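Local coordinates for protein Xaa-Pro Dipeptidase (Alteromonas macleodii, PDB 2QS8) that probably removes a carboxy-terminal residue from dipeptides or short peptides, as a metal-dependent hydrolase of the amidohydrolase superfamily, at residues Phe103-Thr108 against Val400-Lys405; Met242-Lys247 against Leu266-Thr272. All coordinates share one frame; numbering follows the deposited sequence.

Contact 1: residues Phe103-Thr108 against Val400-Lys405; sequences FKSGFT and VDVVIK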
ATOM      1  N   PHE A 103       2.849 -18.002 -39.066  1.00 22.45           N
ATOM      2  CA  PHE A 103       3.742 -17.283 -39.955  1.00 25.25           C
ATOM      3  C   PHE A 103       3.611 -17.869 -41.353  1.00 27.03           C
ATOM      4  O   PHE A 103       3.468 -17.139 -42.328  1.00 26.48           O
ATOM      5  CB  PHE A 103       5.179 -17.417 -39.421  1.00 24.86           C
ATOM      6  CG  PHE A 103       6.232 -16.813 -40.308  1.00 25.16           C
ATOM      7  CD1 PHE A 103       6.196 -15.467 -40.649  1.00 25.68           C
ATOM      8  CD2 PHE A 103       7.286 -17.590 -40.769  1.00 24.99           C
ATOM      9  CE1 PHE A 103       7.202 -14.901 -41.440  1.00 25.99           C
ATOM     10  CE2 PHE A 103       8.293 -17.035 -41.556  1.00 25.77           C
ATOM     11  CZ  PHE A 103       8.251 -15.687 -41.893  1.00 24.02           C
ATOM     12  N   LYS A 104       3.630 -19.194 -41.435  1.00 29.22           N
ATOM     13  CA  LYS A 104       3.515 -19.888 -42.707  1.00 29.68           C
ATOM     14  C   LYS A 104       2.160 -19.666 -43.375  1.00 29.03           C
ATOM     15  O   LYS A 104       2.037 -19.803 -44.584  1.00 30.43           O
ATOM     16  CB  LYS A 104       3.763 -21.379 -42.497  1.00 33.84           C
ATOM     17  CG  LYS A 104       3.511 -22.258 -43.715  1.00 40.64           C
ATOM     18  CD  LYS A 104       3.646 -23.741 -43.352  1.00 46.31           C
ATOM     19  CE  LYS A 104       3.289 -24.660 -44.519  1.00 48.80           C
ATOM     20  NZ  LYS A 104       3.350 -26.110 -44.128  1.00 50.61           N
ATOM     21  N   SER A 105       1.141 -19.317 -42.600  1.00 27.71           N
ATOM     22  CA  SER A 105      -0.176 -19.084 -43.182  1.00 27.31           C
ATOM     23  C   SER A 105      -0.305 -17.659 -43.751  1.00 27.35           C
ATOM     24  O   SER A 105      -1.354 -17.278 -44.274  1.00 25.38           O
ATOM     25  CB  SER A 105      -1.274 -19.336 -42.143  1.00 27.14           C
ATOM     26  OG  SER A 105      -1.384 -18.266 -41.220  1.00 30.06           O
ATOM     27  N   GLY A 106       0.765 -16.878 -43.643  1.00 26.99           N
ATOM     28  CA  GLY A 106       0.729 -15.525 -44.168  1.00 28.42           C
ATOM     29  C   GLY A 106       0.839 -14.374 -43.175  1.00 28.12           C
ATOM     30  O   GLY A 106       0.952 -13.222 -43.591  1.00 28.76           O
ATOM     31  N   PHE A 107       0.800 -14.658 -41.879  1.00 26.41           N
ATOM     32  CA  PHE A 107       0.911 -13.582 -40.897  1.00 25.45           C
ATOM     33  C   PHE A 107       2.358 -13.379 -40.465  1.00 25.06           C
ATOM     34  O   PHE A 107       2.911 -14.148 -39.679  1.00 25.30           O
ATOM     35  CB  PHE A 107      -0.003 -13.851 -39.701  1.00 24.18           C
ATOM     36  CG  PHE A 107      -1.461 -13.747 -40.042  1.00 23.26           C
ATOM     37  CD1 PHE A 107      -2.096 -14.754 -40.762  1.00 23.02           C
ATOM     38  CD2 PHE A 107      -2.188 -12.611 -39.703  1.00 22.19           C
ATOM     39  CE1 PHE A 107      -3.429 -14.625 -41.142  1.00 21.47           C
ATOM     40  CE2 PHE A 107      -3.514 -12.479 -40.080  1.00 21.27           C
ATOM     41  CZ  PHE A 107      -4.137 -13.489 -40.801  1.00 21.99           C
ATOM     42  N   THR A 108       2.954 -12.321 -41.006  1.00 22.62           N
ATOM     43  CA  THR A 108       4.344 -11.972 -40.751  1.00 20.43           C
ATOM     44  C   THR A 108       4.547 -11.141 -39.485  1.00 20.40           C
ATOM     45  O   THR A 108       5.658 -11.023 -38.977  1.00 20.65           O
ATOM     46  CB  THR A 108       4.922 -11.221 -41.973  1.00 21.24           C
ATOM     47  OG1 THR A 108       4.040 -10.151 -42.346  1.00 19.71           O
ATOM     48  CG2 THR A 108       5.101 -12.188 -43.144  1.00 20.11           C
ATOM     49  N   VAL A 400      -2.388 -19.403 -48.593  1.00 30.04           N
ATOM     50  CA  VAL A 400      -1.229 -18.553 -48.841  1.00 27.75           C
ATOM     51  C   VAL A 400      -0.067 -19.512 -49.063  1.00 27.11           C
ATOM     52  O   VAL A 400       0.181 -20.367 -48.228  1.00 27.44           O
ATOM     53  CB  VAL A 400      -0.918 -17.676 -47.629  1.00 26.66           C
ATOM     54  CG1 VAL A 400       0.403 -16.961 -47.838  1.00 24.55           C
ATOM     55  CG2 VAL A 400      -2.054 -16.681 -47.404  1.00 23.64           C
ATOM     56  N   ASP A 401       0.637 -19.376 -50.180  1.00 26.54           N
ATOM     57  CA  ASP A 401       1.741 -20.284 -50.476  1.00 27.25           C
ATOM     58  C   ASP A 401       3.109 -19.619 -50.606  1.00 26.36           C
ATOM     59  O   ASP A 401       4.102 -20.276 -50.932  1.00 26.47           O
ATOM     60  CB  ASP A 401       1.425 -21.083 -51.747  1.00 31.20           C
ATOM     61  CG  ASP A 401       1.412 -20.220 -52.998  1.00 35.23           C
ATOM     62  OD1 ASP A 401       0.800 -19.131 -52.971  1.00 36.37           O
ATOM     63  OD2 ASP A 401       2.012 -20.637 -54.011  1.00 37.82           O
ATOM     64  N   VAL A 402       3.167 -18.316 -50.348  1.00 25.69           N
ATOM     65  CA  VAL A 402       4.431 -17.599 -50.420  1.00 24.96           C
ATOM     66  C   VAL A 402       4.507 -16.616 -49.268  1.00 24.61           C
ATOM     67  O   VAL A 402       3.597 -15.817 -49.058  1.00 26.61           O
ATOM     68  CB  VAL A 402       4.589 -16.827 -51.776  1.00 25.17           C
ATOM     69  CG1 VAL A 402       5.841 -15.946 -51.747  1.00 21.99           C
ATOM     70  CG2 VAL A 402       4.701 -17.810 -52.928  1.00 20.64           C
ATOM     71  N   VAL A 403       5.591 -16.676 -48.516  1.00 23.73           N
ATOM     72  CA  VAL A 403       5.762 -15.776 -47.393  1.00 24.71           C
ATOM     73  C   VAL A 403       7.180 -15.243 -47.391  1.00 24.93           C
ATOM     74  O   VAL A 403       8.137 -16.014 -47.302  1.00 24.93           O
ATOM     75  CB  VAL A 403       5.495 -16.491 -46.041  1.00 25.17           C
ATOM     76  CG1 VAL A 403       5.694 -15.519 -44.886  1.00 22.64           C
ATOM     77  CG2 VAL A 403       4.088 -17.069 -46.020  1.00 21.40           C
ATOM     78  N   ILE A 404       7.300 -13.922 -47.508  1.00 24.57           N
ATOM     79  CA  ILE A 404       8.592 -13.248 -47.494  1.00 25.91           C
ATOM     80  C   ILE A 404       8.614 -12.308 -46.303  1.00 26.24           C
ATOM     81  O   ILE A 404       7.684 -11.537 -46.095  1.00 25.88           O
ATOM     82  CB  ILE A 404       8.828 -12.421 -48.776  1.00 27.02           C
ATOM     83  CG1 ILE A 404       8.795 -13.348 -49.998  1.00 26.84           C
ATOM     84  CG2 ILE A 404      10.169 -11.714 -48.689  1.00 23.96           C
ATOM     85  CD1 ILE A 404       8.896 -12.639 -51.342  1.00 27.68           C
ATOM     86  N   LYS A 405       9.677 -12.377 -45.520  1.00 26.80           N
ATOM     87  CA  LYS A 405       9.791 -11.529 -44.346  1.00 28.25           C
ATOM     88  C   LYS A 405      11.183 -10.931 -44.290  1.00 28.02           C
ATOM     89  O   LYS A 405      12.179 -11.650 -44.351  1.00 25.99           O
ATOM     90  CB  LYS A 405       9.532 -12.349 -43.086  1.00 29.36           C
ATOM     91  CG  LYS A 405       9.743 -11.586 -41.788  1.00 31.68           C
ATOM     92  CD  LYS A 405      10.003 -12.574 -40.661  1.00 33.11           C
ATOM     93  CE  LYS A 405      10.432 -11.891 -39.390  1.00 30.81           C
ATOM     94  NZ  LYS A 405      10.871 -12.903 -38.402  1.00 30.31           N
TER
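One face of the Phe103 ring receives the methyl CG1 of Val403, 4.2 Å from the ring centroid and 25° off the normal, a CH-pi contact displaced toward the rim; at the edge, in the ring plane, lie CB of Lys405, CA of Thr108 and the carbonyl oxygen of Phe107. Tyr410 adds an edge-to-face ring contact from the neighbouring strand 408-411. The helix 88-104 here ends in a Schellman motif and turns into strand 107-112 of the TIM barrel, and this turn packs on strand 400-405, which follows the barrel in sequence. Gly106 is the positive-phi residue of the motif, its N bonded to Phe103 O; a CB there would collide with the carbonyl oxygen of Ser105 and crowd Val400 CG2. With its CG anti to the backbone N (chi1 175°), Phe103 carries its ring out to the strand, where CE1 lies 3.7 Å from Lys405 CD. The extended lysine chain runs roughly perpendicular to the phenylalanine side chain and ends with NZ hydrogen-bonded to Gly134 O. Val403 also serves the turn: its CG2 rests 3.7 Å from the carbonyl oxygens of both Phe103 and Lys104, and its CG1 is 3.8 Å from CG2 of Thr108, the two side chains running alongside each other with opposed directions. No hydrogen bond joins the two segments. Farther along the turn, Val400 brings CG2 to 3.3 Å from the carbonyl oxygen of Ser105, while its CG1 lies 4.0 Å from CA of Gly106.

Contact 2: residues Met242-Lys247 against Leu266-Thr272; sequences MKRAIK and LMIENGT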
HETATM    1  N   MSE A 242     -15.539  -1.342 -20.351  1.00 24.52           N
HETATM    2  CA  MSE A 242     -15.060  -0.918 -21.659  1.00 23.67           C
HETATM    3  C   MSE A 242     -14.936   0.607 -21.748  1.00 24.19           C
HETATM    4  O   MSE A 242     -13.903   1.124 -22.162  1.00 24.72           O
HETATM    5  CB  MSE A 242     -16.018  -1.436 -22.734  1.00 21.28           C
HETATM    6  CG  MSE A 242     -15.561  -1.208 -24.156  1.00 20.34           C
HETATM    7 SE   MSE A 242     -16.853  -1.924 -25.472  1.00 26.86          SE
HETATM    8  CE  MSE A 242     -15.881  -1.681 -27.145  1.00 24.73           C
ATOM      9  N   LYS A 243     -15.982   1.319 -21.338  1.00 24.70           N
ATOM     10  CA  LYS A 243     -15.970   2.786 -21.385  1.00 25.89           C
ATOM     11  C   LYS A 243     -14.957   3.439 -20.432  1.00 26.72           C
ATOM     12  O   LYS A 243     -14.394   4.497 -20.738  1.00 26.58           O
ATOM     13  CB  LYS A 243     -17.384   3.319 -21.140  1.00 24.50           C
ATOM     14  CG  LYS A 243     -18.326   2.962 -22.289  1.00 26.76           C
ATOM     15  CD  LYS A 243     -19.716   3.544 -22.159  1.00 28.08           C
ATOM     16  CE  LYS A 243     -20.519   2.864 -21.081  1.00 29.62           C
ATOM     17  NZ  LYS A 243     -21.978   3.055 -21.310  1.00 29.77           N
ATOM     18  N   ARG A 244     -14.708   2.813 -19.285  1.00 26.38           N
ATOM     19  CA  ARG A 244     -13.731   3.366 -18.351  1.00 25.18           C
ATOM     20  C   ARG A 244     -12.372   3.358 -19.054  1.00 23.81           C
ATOM     21  O   ARG A 244     -11.574   4.276 -18.896  1.00 24.72           O
ATOM     22  CB  ARG A 244     -13.660   2.529 -17.067  1.00 22.31           C
ATOM     23  CG  ARG A 244     -14.941   2.518 -16.254  1.00 22.16           C
ATOM     24  CD  ARG A 244     -14.787   1.791 -14.915  1.00 19.07           C
ATOM     25  NE  ARG A 244     -16.040   1.795 -14.160  1.00 17.29           N
ATOM     26  CZ  ARG A 244     -16.228   1.181 -12.990  1.00 21.15           C
ATOM     27  NH1 ARG A 244     -15.247   0.491 -12.415  1.00 18.64           N
ATOM     28  NH2 ARG A 244     -17.405   1.267 -12.383  1.00 16.84           N
ATOM     29  N   ALA A 245     -12.138   2.317 -19.847  1.00 22.47           N
ATOM     30  CA  ALA A 245     -10.886   2.163 -20.575  1.00 25.08           C
ATOM     31  C   ALA A 245     -10.798   3.085 -21.792  1.00 25.73           C
ATOM     32  O   ALA A 245      -9.743   3.652 -22.062  1.00 27.82           O
ATOM     33  CB  ALA A 245     -10.702   0.704 -21.003  1.00 22.60           C
ATOM     34  N   ILE A 246     -11.902   3.216 -22.527  1.00 26.30           N
ATOM     35  CA  ILE A 246     -11.928   4.077 -23.701  1.00 25.45           C
ATOM     36  C   ILE A 246     -11.669   5.509 -23.260  1.00 26.60           C
ATOM     37  O   ILE A 246     -10.853   6.208 -23.851  1.00 25.81           O
ATOM     38  CB  ILE A 246     -13.287   3.995 -24.414  1.00 24.61           C
ATOM     39  CG1 ILE A 246     -13.526   2.561 -24.881  1.00 22.99           C
ATOM     40  CG2 ILE A 246     -13.318   4.944 -25.608  1.00 25.13           C
ATOM     41  CD1 ILE A 246     -14.936   2.281 -25.332  1.00 20.50           C
ATOM     42  N   LYS A 247     -12.360   5.938 -22.212  1.00 26.91           N
ATOM     43  CA  LYS A 247     -12.177   7.289 -21.701  1.00 29.26           C
ATOM     44  C   LYS A 247     -10.777   7.497 -21.132  1.00 29.17           C
ATOM     45  O   LYS A 247     -10.274   8.615 -21.117  1.00 28.77           O
ATOM     46  CB  LYS A 247     -13.218   7.599 -20.622  1.00 31.10           C
ATOM     47  CG  LYS A 247     -14.614   7.861 -21.179  1.00 35.21           C
ATOM     48  CD  LYS A 247     -15.598   8.348 -20.115  1.00 36.70           C
ATOM     49  CE  LYS A 247     -16.042   7.243 -19.184  1.00 37.98           C
ATOM     50  NZ  LYS A 247     -17.082   7.752 -18.246  1.00 40.42           N
ATOM     51  N   LEU A 266     -17.535   7.131 -28.178  1.00 34.02           N
ATOM     52  CA  LEU A 266     -16.344   7.417 -27.394  1.00 33.32           C
ATOM     53  C   LEU A 266     -15.119   6.890 -28.130  1.00 33.07           C
ATOM     54  O   LEU A 266     -14.106   7.569 -28.215  1.00 33.59           O
ATOM     55  CB  LEU A 266     -16.443   6.773 -26.010  1.00 33.31           C
ATOM     56  CG  LEU A 266     -17.330   7.518 -25.011  1.00 31.99           C
ATOM     57  CD1 LEU A 266     -17.526   6.675 -23.765  1.00 32.38           C
ATOM     58  CD2 LEU A 266     -16.684   8.859 -24.657  1.00 30.30           C
HETATM   59  N   MSE A 267     -15.212   5.680 -28.672  1.00 32.47           N
HETATM   60  CA  MSE A 267     -14.085   5.106 -29.395  1.00 31.24           C
HETATM   61  C   MSE A 267     -13.733   5.897 -30.646  1.00 32.68           C
HETATM   62  O   MSE A 267     -12.562   6.020 -31.002  1.00 33.84           O
HETATM   63  CB  MSE A 267     -14.382   3.662 -29.765  1.00 27.38           C
HETATM   64  CG  MSE A 267     -14.249   2.720 -28.599  1.00 22.59           C
HETATM   65 SE   MSE A 267     -14.659   0.908 -29.204  1.00 26.26          SE
HETATM   66  CE  MSE A 267     -12.944   0.425 -30.061  1.00 14.55           C
ATOM     67  N   ILE A 268     -14.753   6.439 -31.301  1.00 33.30           N
ATOM     68  CA  ILE A 268     -14.536   7.235 -32.495  1.00 33.85           C
ATOM     69  C   ILE A 268     -13.864   8.552 -32.114  1.00 33.60           C
ATOM     70  O   ILE A 268     -12.931   8.996 -32.773  1.00 33.64           O
ATOM     71  CB  ILE A 268     -15.868   7.535 -33.207  1.00 34.44           C
ATOM     72  CG1 ILE A 268     -16.467   6.228 -33.728  1.00 35.73           C
ATOM     73  CG2 ILE A 268     -15.643   8.507 -34.356  1.00 34.38           C
ATOM     74  CD1 ILE A 268     -17.859   6.370 -34.282  1.00 37.12           C
ATOM     75  N   GLU A 269     -14.340   9.165 -31.039  1.00 35.13           N
ATOM     76  CA  GLU A 269     -13.792  10.436 -30.575  1.00 37.10           C
ATOM     77  C   GLU A 269     -12.347  10.337 -30.103  1.00 37.04           C
ATOM     78  O   GLU A 269     -11.560  11.259 -30.301  1.00 37.48           O
ATOM     79  CB  GLU A 269     -14.649  10.976 -29.436  1.00 39.53           C
ATOM     80  CG  GLU A 269     -14.237  12.337 -28.919  1.00 45.16           C
ATOM     81  CD  GLU A 269     -14.881  12.658 -27.575  1.00 50.12           C
ATOM     82  OE1 GLU A 269     -16.113  12.470 -27.438  1.00 51.85           O
ATOM     83  OE2 GLU A 269     -14.156  13.099 -26.655  1.00 51.22           O
ATOM     84  N   ASN A 270     -12.010   9.220 -29.464  1.00 36.63           N
ATOM     85  CA  ASN A 270     -10.666   9.004 -28.940  1.00 36.07           C
ATOM     86  C   ASN A 270      -9.764   8.264 -29.930  1.00 35.05           C
ATOM     87  O   ASN A 270      -8.577   8.094 -29.682  1.00 33.37           O
ATOM     88  CB  ASN A 270     -10.735   8.217 -27.623  1.00 37.99           C
ATOM     89  CG  ASN A 270     -11.378   9.011 -26.491  1.00 39.81           C
ATOM     90  OD1 ASN A 270     -10.808   9.980 -25.994  1.00 42.51           O
ATOM     91  ND2 ASN A 270     -12.572   8.602 -26.086  1.00 40.18           N
ATOM     92  N   GLY A 271     -10.341   7.829 -31.047  1.00 34.94           N
ATOM     93  CA  GLY A 271      -9.574   7.103 -32.046  1.00 33.68           C
ATOM     94  C   GLY A 271      -9.076   5.761 -31.537  1.00 32.75           C
ATOM     95  O   GLY A 271      -7.935   5.381 -31.784  1.00 31.52           O
ATOM     96  N   THR A 272      -9.937   5.042 -30.822  1.00 31.70           N
ATOM     97  CA  THR A 272      -9.574   3.737 -30.268  1.00 30.05           C
ATOM     98  C   THR A 272      -9.833   2.636 -31.290  1.00 29.45           C
ATOM     99  O   THR A 272     -10.836   2.677 -31.990  1.00 28.54           O
ATOM    100  CB  THR A 272     -10.406   3.418 -29.016  1.00 29.54           C
ATOM    101  OG1 THR A 272     -10.551   4.598 -28.212  1.00 29.15           O
ATOM    102  CG2 THR A 272      -9.715   2.329 -28.203  1.00 30.05           C
TER
HETATM  103  O   HOH W   1      -9.120   5.346 -26.051  1.00 35.95           O
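Helix 242-247 and helix 266-270 run nearly parallel, their axes 14° apart in direction and 9.8 Å apart at closest approach, with Ile246 facing Met267 across the interface. Ile246 makes the largest contribution. Its CG2, anti to the backbone N, reaches CB of Leu266 at 3.6 Å, while the other branch lays CD1 3.4 Å from CG of Met267, the two side chains meeting almost at right angles. Both methionines are selenomethionines: the extended chain of Met242 (chi1 -173°) carries CE to 3.5 Å from SE of Met267, whose own chain bends at its last torsion. Toward the partly exposed side, CD1 of Leu266 is flanked by the aliphatic parts of Lys243 and Lys247, and the amine of Lys243 forms salt bridges with Asp260 and Glu262. Cutting Ile246 back to an alanine removes both CG2 and CD1, which would probably open a gap against Leu266 CB and Met267 CG and let the selenomethionine chain shift. Polar links gather around the end of helix 261-270. Asn270 turns its amide back on its own helix, ND2 giving Leu266 O a 2.8 Å bond from above the carbonyl plane, on the face opposite Asn270 N, the other donor to that oxygen. A Schellman motif closes the helix, with Gly271 at positive phi and Thr272 N bonded to Met267 O. One water bridges the segments, donating to Ile246 O at 2.9 Å and lying 2.7 Å from Thr272 OG1. These are neighbouring outer helices of the TIM barrel: Met242, Ile246 and Met267 all rest on Ile253 of strand 252-253, which lies between strands 231-236 and 273-275 in the parallel sheet.

In the fold
Contacts 1 and 2 lie on opposite sides of the chain's centre, their own centres 33 Å apart, and share no helix or strand. Contact 1 is the more buried: it joins a helix-to-strand turn of the barrel to a strand almost three hundred residues later, closing a long loop of chain within which contact 2 is nested. Contact 2 is local, pairing successive outer helices, and is only partly buried. Both are mainly apolar, and neither has a direct hydrogen bond between its segments. An aromatic ring and backbone carbonyls meet aliphatic groups in 103-108 with 400-405, whereas in 242-247 with 266-272 aliphatic and selenium-bearing chains pack together beside a bridging water.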